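Local coordinates for conserved Archaeal protein (Sulfolobus acidocaldarius, PDB 3ATR) that reduces the double bonds of geranylgeranyl chains in archaeal membrane lipid precursors, using one bound FAD per subunit, at residues 37-42 with 118-123; 174-179 with 275-280; 189-194 with 257-262. All blocks are in the same frame, centred on the assembly; numbering follows the deposited sequence. Where two conformers were deposited one is given.

How the interactions relate
From the N terminus, interaction 1 comes first. It joins the loop after strand 32-35 to the start of strand 121-129 and closes a loop of 75 residues beside the FAD adenine. The chain then runs on to 174-179, where interaction 2 opens. Before it closes at 275-280, strand 183-193 pairs with 257-262, so interaction 3 lies wholly within the span of interaction 2. Interaction 1 precedes both, and none cross. Interaction 3 sits at an edge of the eight-stranded sheet, about 39 Å from interaction 2 between centres. Interaction 2 joins the loop before strand 183-193 to the loop after strand 261-271.

Interaction 1. Residues 37-42 with 118-123; sequences SKPWNR and WDLTTA. With FDA (dihydroflavine-adenine dinucleotide), chain B.
With chi1 near -64° in S37 and -57° in T122, each hydroxyl stands anti to its own carbonyl carbon. The two then meet, S37 OG to T122 OG1, in a 2.8 Å hydrogen bond. At D119 a chi1 of 71° sets CG between the backbone N and the carbonyl carbon, and OD2 reaches the start of the 40-42 turn. OD2 takes the amide hydrogen of W40 at 2.8 Å through its anti lone pair. It also lies at the edge of the W40 ring, near the ring plane, 3.3 Å from CD1. R142 forms a salt bridge with the same oxygen, so OD2 is gripped from outside the contact as well. Between these side-chain bonds, L120 N donates almost straight to K38 O, at 3.0 Å. L120 CD2 packs on the ring of P39, 3.9 Å from CD. The K38 side chain runs past the ribose of the bound dinucleotide, its CG 3.5 Å from O2B, and its NZ pairs with D45. Next to the contact, A123 N donates to adenine N1A at 3.0 Å, and A123 O accepts from N6A. This is the adenine end of the FAD site, beside the second strand of the Rossmann-type fold.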
loop_
_atom_site.group_PDB
_atom_site.type_symbol
_atom_site.label_atom_id
_atom_site.label_comp_id
_atom_site.label_asym_id
_atom_site.label_seq_id
_atom_site.Cartn_x
_atom_site.Cartn_y
_atom_site.Cartn_z
ATOM N N SER A 37 16.553 -10.233 2.835
ATOM C CA SER A 37 17.550 -10.575 1.805
ATOM C C SER A 37 18.574 -9.487 1.581
ATOM O O SER A 37 19.638 -9.781 1.067
ATOM C CB SER A 37 16.867 -10.827 0.442
ATOM O OG SER A 37 16.026 -11.969 0.563
ATOM N N LYS A 38 18.226 -8.237 1.884
ATOM C CA LYS A 38 19.103 -7.105 1.565
ATOM C C LYS A 38 20.162 -6.922 2.632
ATOM O O LYS A 38 19.909 -7.272 3.787
ATOM C CB LYS A 38 18.295 -5.809 1.420
ATOM C CG LYS A 38 17.390 -5.803 0.169
ATOM C CD LYS A 38 16.542 -4.554 0.124
ATOM C CE LYS A 38 15.653 -4.541 -1.091
ATOM N NZ LYS A 38 14.770 -3.334 -1.139
ATOM N N PRO A 39 21.346 -6.352 2.256
ATOM C CA PRO A 39 22.258 -5.910 3.302
ATOM C C PRO A 39 21.651 -4.736 4.067
ATOM O O PRO A 39 20.884 -3.948 3.468
ATOM C CB PRO A 39 23.508 -5.441 2.508
ATOM C CG PRO A 39 22.908 -4.890 1.235
ATOM C CD PRO A 39 21.731 -5.820 0.924
ATOM N N TRP A 40 21.977 -4.643 5.359
ATOM C CA TRP A 40 21.484 -3.593 6.263
ATOM C C TRP A 40 21.333 -2.204 5.610
ATOM O O TRP A 40 20.272 -1.591 5.678
ATOM C CB TRP A 40 22.397 -3.501 7.509
ATOM C CG TRP A 40 21.845 -4.130 8.775
ATOM C CD1 TRP A 40 22.179 -5.345 9.318
ATOM C CD2 TRP A 40 20.882 -3.550 9.666
ATOM N NE1 TRP A 40 21.480 -5.552 10.482
ATOM C CE2 TRP A 40 20.681 -4.467 10.722
ATOM C CE3 TRP A 40 20.177 -2.342 9.676
ATOM C CZ2 TRP A 40 19.794 -4.218 11.771
ATOM C CZ3 TRP A 40 19.299 -2.087 10.727
ATOM C CH2 TRP A 40 19.111 -3.027 11.755
ATOM N N ASN A 41 22.398 -1.729 4.964
ATOM C CA ASN A 41 22.447 -0.369 4.409
ATOM C C ASN A 41 21.477 -0.151 3.245
ATOM O O ASN A 41 21.248 0.996 2.875
ATOM C CB ASN A 41 23.886 -0.045 3.930
ATOM C CG ASN A 41 24.160 -0.632 2.534
ATOM O OD1 ASN A 41 24.280 -1.842 2.381
ATOM N ND2 ASN A 41 24.199 0.229 1.503
ATOM N N ARG A 42 20.963 -1.229 2.646
ATOM C CA ARG A 42 19.939 -1.126 1.608
ATOM C C ARG A 42 18.499 -1.423 2.025
ATOM O O ARG A 42 17.569 -1.224 1.215
ATOM C CB ARG A 42 20.270 -2.018 0.405
ATOM C CG ARG A 42 21.607 -1.654 -0.337
ATOM C CD ARG A 42 21.700 -2.524 -1.606
ATOM N NE ARG A 42 20.380 -2.477 -2.197
ATOM C CZ ARG A 42 19.717 -3.499 -2.726
ATOM N NH1 ARG A 42 20.304 -4.678 -2.887
ATOM N NH2 ARG A 42 18.469 -3.291 -3.144
ATOM N N TRP A 118 18.645 -10.495 11.112
ATOM C CA TRP A 118 19.681 -10.969 10.174
ATOM C C TRP A 118 19.443 -10.409 8.781
ATOM O O TRP A 118 18.444 -10.760 8.148
ATOM C CB TRP A 118 19.677 -12.498 10.041
ATOM C CG TRP A 118 19.869 -13.226 11.339
ATOM C CD1 TRP A 118 20.346 -12.716 12.506
ATOM C CD2 TRP A 118 19.664 -14.615 11.557
ATOM N NE1 TRP A 118 20.416 -13.699 13.458
ATOM C CE2 TRP A 118 19.968 -14.872 12.910
ATOM C CE3 TRP A 118 19.192 -15.664 10.751
ATOM C CZ2 TRP A 118 19.865 -16.150 13.474
ATOM C CZ3 TRP A 118 19.069 -16.938 11.316
ATOM C CH2 TRP A 118 19.404 -17.162 12.663
ATOM N N ASP A 119 20.385 -9.602 8.309
ATOM C CA ASP A 119 20.357 -9.123 6.921
ATOM C C ASP A 119 21.019 -10.169 6.016
ATOM O O ASP A 119 21.496 -11.203 6.512
ATOM C CB ASP A 119 21.049 -7.760 6.815
ATOM C CG ASP A 119 22.572 -7.822 6.996
ATOM O OD1 ASP A 119 23.117 -8.771 7.631
ATOM O OD2 ASP A 119 23.231 -6.865 6.528
ATOM N N LEU A 120 21.035 -9.906 4.705
ATOM C CA LEU A 120 21.543 -10.842 3.693
ATOM C C LEU A 120 21.026 -12.262 3.918
ATOM O O LEU A 120 21.772 -13.252 3.698
ATOM C CB LEU A 120 23.086 -10.841 3.653
ATOM C CG LEU A 120 23.736 -9.581 3.045
ATOM C CD1 LEU A 120 25.280 -9.729 3.026
ATOM C CD2 LEU A 120 23.239 -9.343 1.634
ATOM N N THR A 121 19.770 -12.370 4.368
ATOM C CA THR A 121 19.217 -13.660 4.749
ATOM C C THR A 121 17.850 -13.837 4.063
ATOM O O THR A 121 16.945 -13.039 4.253
ATOM C CB THR A 121 19.070 -13.810 6.297
ATOM O OG1 THR A 121 20.361 -13.780 6.889
ATOM C CG2 THR A 121 18.389 -15.161 6.673
ATOM N N THR A 122 17.724 -14.880 3.253
ATOM C CA THR A 122 16.487 -15.151 2.508
ATOM C C THR A 122 15.732 -16.365 3.053
ATOM O O THR A 122 16.354 -17.413 3.250
ATOM C CB THR A 122 16.837 -15.413 1.014
ATOM O OG1 THR A 122 17.562 -14.278 0.496
ATOM C CG2 THR A 122 15.583 -15.545 0.202
ATOM N N ALA A 123 14.400 -16.228 3.244
ATOM C CA ALA A 123 13.530 -17.346 3.584
ATOM C C ALA A 123 13.260 -18.077 2.269
ATOM O O ALA A 123 12.743 -17.492 1.303
ATOM C CB ALA A 123 12.203 -16.830 4.230
HETATM P PA FDA B . 8.898 -3.771 0.852
HETATM O O1A FDA B . 8.946 -4.228 -0.580
HETATM O O2A FDA B . 9.373 -2.377 1.169
HETATM O O5B FDA B . 9.837 -4.673 1.753
HETATM C C5B FDA B . 9.831 -6.136 1.582
HETATM C C4B FDA B . 11.180 -6.671 2.055
HETATM O O4B FDA B . 11.170 -8.100 2.017
HETATM C C3B FDA B . 12.341 -6.219 1.168
HETATM O O3B FDA B . 13.255 -5.424 1.948
HETATM C C2B FDA B . 12.926 -7.520 0.640
HETATM O O2B FDA B . 14.348 -7.564 0.585
HETATM C C1B FDA B . 12.477 -8.564 1.646
HETATM N N9A FDA B . 12.231 -9.916 1.109
HETATM C C8A FDA B . 11.370 -10.266 0.114
HETATM N N7A FDA B . 11.349 -11.628 0.026
HETATM C C5A FDA B . 12.152 -12.104 1.035
HETATM C C6A FDA B . 12.519 -13.377 1.446
HETATM N N6A FDA B . 12.048 -14.485 0.795
HETATM N N1A FDA B . 13.390 -13.493 2.496
HETATM C C2A FDA B . 13.895 -12.411 3.163
HETATM N N3A FDA B . 13.529 -11.152 2.766
HETATM C C4A FDA B . 12.694 -11.012 1.704
HETATM N N1 FDA B . 3.646 4.321 -0.899
HETATM C C2 FDA B . 3.693 5.440 -0.166
HETATM O O2 FDA B . 3.299 5.332 1.009
HETATM N N3 FDA B . 4.138 6.645 -0.676
HETATM C C4 FDA B . 4.574 6.772 -1.945
HETATM O O4 FDA B . 4.971 7.860 -2.382
HETATM C C4X FDA B . 4.531 5.608 -2.831
HETATM N N5 FDA B . 4.920 5.675 -4.132
HETATM C C5X FDA B . 5.296 4.498 -4.711
HETATM C C6 FDA B . 6.022 4.579 -5.908
HETATM C C7 FDA B . 6.469 3.405 -6.537
HETATM C C7M FDA B . 7.330 3.530 -7.809
HETATM C C8 FDA B . 6.132 2.192 -5.986
HETATM C C8M FDA B . 6.619 0.883 -6.623
HETATM C C9 FDA B . 5.374 2.071 -4.780
HETATM C C9A FDA B . 4.952 3.260 -4.122
HETATM N N10 FDA B . 4.164 3.196 -2.916
HETATM C C10 FDA B . 4.076 4.356 -2.186
HETATM C "C1'" FDA B . 4.018 1.896 -2.215
HETATM C "C2'" FDA B . 5.060 1.615 -1.105
HETATM O "O2'" FDA B . 6.384 1.815 -1.602
HETATM C "C3'" FDA B . 4.910 0.163 -0.638
HETATM O "O3'" FDA B . 3.497 -0.091 -0.501
HETATM C "C4'" FDA B . 5.567 -0.140 0.701
HETATM O "O4'" FDA B . 6.933 0.305 0.666
HETATM C "C5'" FDA B . 5.558 -1.667 0.888
HETATM O "O5'" FDA B . 6.187 -1.965 2.153
HETATM P P FDA B . 6.495 -3.490 2.495
HETATM O O1P FDA B . 7.279 -3.508 3.803
HETATM O O2P FDA B . 5.191 -4.237 2.377
HETATM O O3P FDA B . 7.375 -4.067 1.244
#

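Interaction 2. Residues 174-179 with 275-280; sequences ITEDLD and PLYTMA
E176 reaches Y277 with a fully extended side chain, and this is the tight part of the contact. Its CG is anti to the backbone N (chi1 -179°), which carries the carboxylate across to the other loop. OE1 accepts from Y277 N at 2.8 Å, nearly straight and on its syn lone pair. OE2 lies 3.3 Å from Y277 CD2. Carboxylate and ring are almost parallel, 7° apart. L276 CD2 packs 3.6 Å from E176 CB as the two side chains run past each other in opposite directions. With an alanine in place of E176, Y277 N would probably lose its acceptor, and R273 the carboxylate it pairs with at OE2. The looser side holds a water and a few methyl contacts. The water donates to E176 OE1 at 2.7 Å and accepts from T278 N. I174 touches mainly through CG2, which is 3.5 Å from T278 O and 4.3 Å from L276 CD1. T278 O is buried there with no polar partner in the model. Around the contact, I174 and L276 both rest on strand 284-286. The Y277 ring packs against helix 434-451, and M279 against helix 332-355.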
loop_
_atom_site.group_PDB
_atom_site.type_symbol
_atom_site.label_atom_id
_atom_site.label_comp_id
_atom_site.label_asym_id
_atom_site.label_seq_id
_atom_site.Cartn_x
_atom_site.Cartn_y
_atom_site.Cartn_z
ATOM N N ILE A 174 -4.430 -18.073 2.419
ATOM C CA ILE A 174 -3.403 -17.028 2.403
ATOM C C ILE A 174 -2.448 -17.105 1.218
ATOM O O ILE A 174 -1.469 -16.342 1.170
ATOM C CB ILE A 174 -2.541 -16.880 3.712
ATOM C CG1 ILE A 174 -2.220 -18.236 4.250
ATOM C CG2 ILE A 174 -3.185 -15.829 4.766
ATOM C CD1 ILE A 174 -1.153 -18.895 3.472
ATOM N N THR A 175 -2.731 -17.997 0.263
ATOM C CA THR A 175 -1.957 -18.036 -0.963
ATOM C C THR A 175 -2.635 -17.211 -2.080
ATOM O O THR A 175 -2.181 -17.230 -3.227
ATOM C CB THR A 175 -1.692 -19.485 -1.475
ATOM O OG1 THR A 175 -2.940 -20.176 -1.728
ATOM C CG2 THR A 175 -0.910 -20.261 -0.474
ATOM N N GLU A 176 -3.731 -16.529 -1.744
ATOM C CA GLU A 176 -4.474 -15.700 -2.684
ATOM C C GLU A 176 -3.550 -14.845 -3.578
ATOM O O GLU A 176 -2.647 -14.155 -3.088
ATOM C CB GLU A 176 -5.484 -14.805 -1.921
ATOM C CG GLU A 176 -6.305 -13.941 -2.890
ATOM C CD GLU A 176 -7.189 -12.912 -2.182
ATOM O OE1 GLU A 176 -7.267 -12.910 -0.919
ATOM O OE2 GLU A 176 -7.849 -12.166 -2.912
ATOM N N ASP A 177 -3.764 -14.922 -4.885
ATOM C CA ASP A 177 -2.867 -14.287 -5.881
ATOM C C ASP A 177 -3.469 -12.934 -6.265
ATOM O O ASP A 177 -4.594 -12.604 -5.873
ATOM C CB ASP A 177 -2.718 -15.201 -7.122
ATOM C CG ASP A 177 -1.629 -14.720 -8.132
ATOM O OD1 ASP A 177 -0.618 -14.060 -7.764
ATOM O OD2 ASP A 177 -1.809 -15.049 -9.336
ATOM N N LEU A 178 -2.702 -12.163 -7.002
ATOM C CA LEU A 178 -3.011 -10.775 -7.351
ATOM C C LEU A 178 -3.366 -10.780 -8.848
ATOM O O LEU A 178 -2.531 -11.185 -9.654
ATOM C CB LEU A 178 -1.761 -9.898 -7.069
ATOM C CG LEU A 178 -1.833 -8.391 -7.361
ATOM C CD1 LEU A 178 -2.962 -7.719 -6.538
ATOM C CD2 LEU A 178 -0.495 -7.731 -7.015
ATOM N N ASP A 179 -4.580 -10.375 -9.211
ATOM C CA ASP A 179 -4.939 -10.310 -10.628
ATOM C C ASP A 179 -4.209 -9.131 -11.257
ATOM O O ASP A 179 -4.005 -8.105 -10.609
ATOM C CB ASP A 179 -6.446 -10.159 -10.797
ATOM C CG ASP A 179 -7.183 -11.468 -10.626
ATOM O OD1 ASP A 179 -6.520 -12.529 -10.522
ATOM O OD2 ASP A 179 -8.430 -11.439 -10.611
ATOM N N PRO A 275 -7.634 -5.606 0.672
ATOM C CA PRO A 275 -6.551 -6.482 1.122
ATOM C C PRO A 275 -6.818 -8.008 0.875
ATOM O O PRO A 275 -7.902 -8.399 0.485
ATOM C CB PRO A 275 -6.491 -6.209 2.639
ATOM C CG PRO A 275 -7.867 -5.638 3.000
ATOM C CD PRO A 275 -8.407 -4.968 1.774
ATOM N N LEU A 276 -5.832 -8.844 1.129
ATOM C CA LEU A 276 -6.072 -10.311 1.157
ATOM C C LEU A 276 -7.351 -10.637 1.906
ATOM O O LEU A 276 -7.587 -10.071 3.006
ATOM C CB LEU A 276 -4.920 -11.012 1.867
ATOM C CG LEU A 276 -3.609 -11.461 1.238
ATOM C CD1 LEU A 276 -2.871 -12.381 2.186
ATOM C CD2 LEU A 276 -3.835 -12.151 -0.107
ATOM N N TYR A 277 -8.205 -11.515 1.369
ATOM C CA TYR A 277 -9.458 -11.777 2.044
ATOM C C TYR A 277 -9.291 -12.222 3.492
ATOM O O TYR A 277 -10.112 -11.897 4.350
ATOM C CB TYR A 277 -10.294 -12.823 1.299
ATOM C CG TYR A 277 -10.881 -12.228 0.013
ATOM C CD1 TYR A 277 -11.772 -11.148 0.078
ATOM C CD2 TYR A 277 -10.584 -12.780 -1.240
ATOM C CE1 TYR A 277 -12.342 -10.588 -1.096
ATOM C CE2 TYR A 277 -11.166 -12.233 -2.425
ATOM C CZ TYR A 277 -12.034 -11.147 -2.331
ATOM O OH TYR A 277 -12.616 -10.609 -3.484
ATOM N N THR A 278 -8.260 -12.995 3.745
ATOM C CA THR A 278 -7.766 -13.169 5.124
ATOM C C THR A 278 -6.273 -12.892 5.126
ATOM O O THR A 278 -5.569 -13.316 4.208
ATOM C CB THR A 278 -8.045 -14.572 5.752
ATOM O OG1 THR A 278 -7.450 -14.572 7.064
ATOM C CG2 THR A 278 -7.414 -15.661 4.965
ATOM N N MET A 279 -5.808 -12.108 6.129
ATOM C CA MET A 279 -4.370 -11.847 6.317
ATOM C C MET A 279 -3.783 -12.769 7.369
ATOM O O MET A 279 -2.643 -12.585 7.771
ATOM C CB MET A 279 -4.157 -10.374 6.741
ATOM C CG MET A 279 -4.665 -9.497 5.560
ATOM S SD MET A 279 -4.874 -7.748 6.062
ATOM C CE MET A 279 -3.168 -7.290 6.034
ATOM N N ALA A 280 -4.583 -13.705 7.849
ATOM C CA ALA A 280 -4.127 -14.678 8.858
ATOM C C ALA A 280 -4.545 -16.076 8.472
ATOM O O ALA A 280 -5.668 -16.285 7.966
ATOM C CB ALA A 280 -4.766 -14.328 10.230
HETATM O O HOH W 1 -7.298 -14.672 1.173
#

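Interaction 3. Residues 189-194 with 257-262; sequences EVLLTK and VDKSKL
L192 pairs with both arms of the 257-262 corner. Its N donates to K261 O at 3.1 Å, and its O accepts from D258 N at 2.9 Å. Both bonds are close to straight. On the side chains, L191 is central. Its CD2 lies 3.8 Å from L262 CB and also meets D258 O. Its CB faces V257 CG1. L262 turns its CD1 methyl to E189 and packs on the carboxylate, 3.4 Å from E189 CD; the two chains cross near a right angle. L192 CD1 crosses the bent aliphatic part of K261 at a slant, 3.8 Å from K261 CD. K194 crosses D258 and brings CE to 3.3 Å from V257 O. Its NZ stays 4.6 Å from D258 OD1, so the opposite charges do not touch.

The pairing is antiparallel. L191 is opposite L262 and T193 opposite V257, both as non-hydrogen-bonded pairs. The side chains of L191 and L262 share one face of the sheet, while those of T193 and V257 diverge. A type I turn from D258 to K261 joins the two arms. It leads into strand 261-271, an outermost strand of the eight-stranded sheet, in the catalytic domain of geranylgeranyl reductases.

The turn is held from within. D258 CG is anti to its backbone N (chi1 -174°), and OD1 swings over the turn. There OD1 accepts from S260 N, an Asx turn, and from S260 OG at 2.7 Å, both from the same face of the carboxylate. K261 N closes back on D258 O. Further out, Y246 of helix 242-253 bonds E189 OE1 and also touches L191, while Y187 bonds E189 OE2. K259 forms a salt bridge with D251 of that helix. On the other flank of strand 183-193, strand 226-234 bonds E189 and L191 through the backbones of V229 and V227.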
loop_
_atom_site.group_PDB
_atom_site.type_symbol
_atom_site.label_atom_id
_atom_site.label_comp_id
_atom_site.label_asym_id
_atom_site.label_seq_id
_atom_site.Cartn_x
_atom_site.Cartn_y
_atom_site.Cartn_z
ATOM N N GLU A 189 12.160 8.313 -10.844
ATOM C CA GLU A 189 13.535 8.746 -10.757
ATOM C C GLU A 189 13.674 9.864 -9.735
ATOM O O GLU A 189 12.706 10.585 -9.465
ATOM C CB GLU A 189 13.981 9.287 -12.123
ATOM C CG GLU A 189 13.914 8.150 -13.216
ATOM C CD GLU A 189 14.486 8.513 -14.568
ATOM O OE1 GLU A 189 14.565 9.711 -14.935
ATOM O OE2 GLU A 189 14.842 7.568 -15.304
ATOM N N VAL A 190 14.855 10.010 -9.169
ATOM C CA VAL A 190 15.103 11.217 -8.360
ATOM C C VAL A 190 16.200 11.961 -9.079
ATOM O O VAL A 190 17.278 11.397 -9.389
ATOM C CB VAL A 190 15.564 10.859 -6.933
ATOM C CG1 VAL A 190 15.792 12.111 -6.105
ATOM C CG2 VAL A 190 14.502 9.961 -6.225
ATOM N N LEU A 191 15.922 13.240 -9.335
ATOM C CA LEU A 191 16.834 14.095 -10.110
ATOM C C LEU A 191 16.986 15.411 -9.407
ATOM O O LEU A 191 16.077 15.826 -8.719
ATOM C CB LEU A 191 16.332 14.341 -11.555
ATOM C CG LEU A 191 16.216 13.083 -12.412
ATOM C CD1 LEU A 191 14.747 12.875 -12.614
ATOM C CD2 LEU A 191 16.951 13.230 -13.729
ATOM N N LEU A 192 18.164 16.027 -9.506
ATOM C CA LEU A 192 18.288 17.443 -9.125
ATOM C C LEU A 192 17.615 18.297 -10.188
ATOM O O LEU A 192 17.448 17.855 -11.342
ATOM C CB LEU A 192 19.755 17.862 -8.879
ATOM C CG LEU A 192 20.501 17.026 -7.814
ATOM C CD1 LEU A 192 21.913 17.553 -7.491
ATOM C CD2 LEU A 192 19.711 16.905 -6.522
ATOM N N THR A 193 17.220 19.518 -9.801
ATOM C CA THR A 193 16.541 20.441 -10.727
ATOM C C THR A 193 17.433 21.607 -11.103
ATOM O O THR A 193 18.298 22.008 -10.327
ATOM C CB THR A 193 15.214 21.003 -10.151
ATOM O OG1 THR A 193 15.471 21.780 -8.968
ATOM C CG2 THR A 193 14.278 19.869 -9.801
ATOM N N LYS A 194 17.205 22.141 -12.300
ATOM C CA LYS A 194 18.008 23.242 -12.848
ATOM C C LYS A 194 17.759 24.537 -12.081
ATOM O O LYS A 194 18.632 25.397 -12.000
ATOM C CB LYS A 194 17.644 23.435 -14.312
ATOM C CG LYS A 194 18.121 22.329 -15.228
ATOM C CD LYS A 194 17.224 22.289 -16.482
ATOM C CE LYS A 194 17.683 21.229 -17.482
ATOM N NZ LYS A 194 19.029 21.536 -18.060
ATOM N N VAL A 257 13.843 19.333 -14.605
ATOM C CA VAL A 257 14.861 18.392 -14.083
ATOM C C VAL A 257 16.159 18.472 -14.869
ATOM O O VAL A 257 16.136 18.707 -16.086
ATOM C CB VAL A 257 14.400 16.892 -13.989
ATOM C CG1 VAL A 257 13.390 16.729 -12.865
ATOM C CG2 VAL A 257 13.842 16.364 -15.307
ATOM N N ASP A 258 17.282 18.279 -14.175
ATOM C CA ASP A 258 18.569 18.182 -14.835
ATOM C C ASP A 258 18.888 16.703 -15.044
ATOM O O ASP A 258 19.258 15.986 -14.092
ATOM C CB ASP A 258 19.647 18.874 -13.993
ATOM C CG ASP A 258 21.010 18.931 -14.694
ATOM O OD1 ASP A 258 21.230 18.218 -15.690
ATOM O OD2 ASP A 258 21.877 19.676 -14.199
ATOM N N LYS A 259 18.732 16.247 -16.293
ATOM C CA LYS A 259 18.921 14.819 -16.619
ATOM C C LYS A 259 20.358 14.337 -16.484
ATOM O O LYS A 259 20.615 13.151 -16.397
ATOM C CB LYS A 259 18.353 14.488 -17.989
ATOM C CG LYS A 259 16.826 14.592 -18.012
ATOM C CD LYS A 259 16.364 14.909 -19.413
ATOM C CE LYS A 259 14.856 14.842 -19.486
ATOM N NZ LYS A 259 14.376 15.386 -20.776
ATOM N N SER A 260 21.302 15.264 -16.414
ATOM C CA SER A 260 22.675 14.880 -16.116
ATOM C C SER A 260 22.903 14.650 -14.613
ATOM O O SER A 260 23.994 14.264 -14.199
ATOM C CB SER A 260 23.645 15.932 -16.695
ATOM O OG SER A 260 23.649 17.118 -15.919
ATOM N N LYS A 261 21.863 14.853 -13.791
ATOM C CA LYS A 261 21.999 14.749 -12.333
ATOM C C LYS A 261 20.957 13.787 -11.779
ATOM O O LYS A 261 20.242 14.103 -10.817
ATOM C CB LYS A 261 21.822 16.096 -11.639
ATOM C CG LYS A 261 22.819 17.187 -12.120
ATOM C CD LYS A 261 23.603 17.746 -10.931
ATOM C CE LYS A 261 24.460 16.609 -10.287
ATOM N NZ LYS A 261 25.635 17.092 -9.469
ATOM N N LEU A 262 20.844 12.640 -12.439
ATOM C CA LEU A 262 19.980 11.573 -11.938
ATOM C C LEU A 262 20.655 10.865 -10.764
ATOM O O LEU A 262 21.842 10.470 -10.835
ATOM C CB LEU A 262 19.639 10.597 -13.056
ATOM C CG LEU A 262 18.754 9.472 -12.493
ATOM C CD1 LEU A 262 17.531 9.307 -13.285
ATOM C CD2 LEU A 262 19.533 8.162 -12.297
#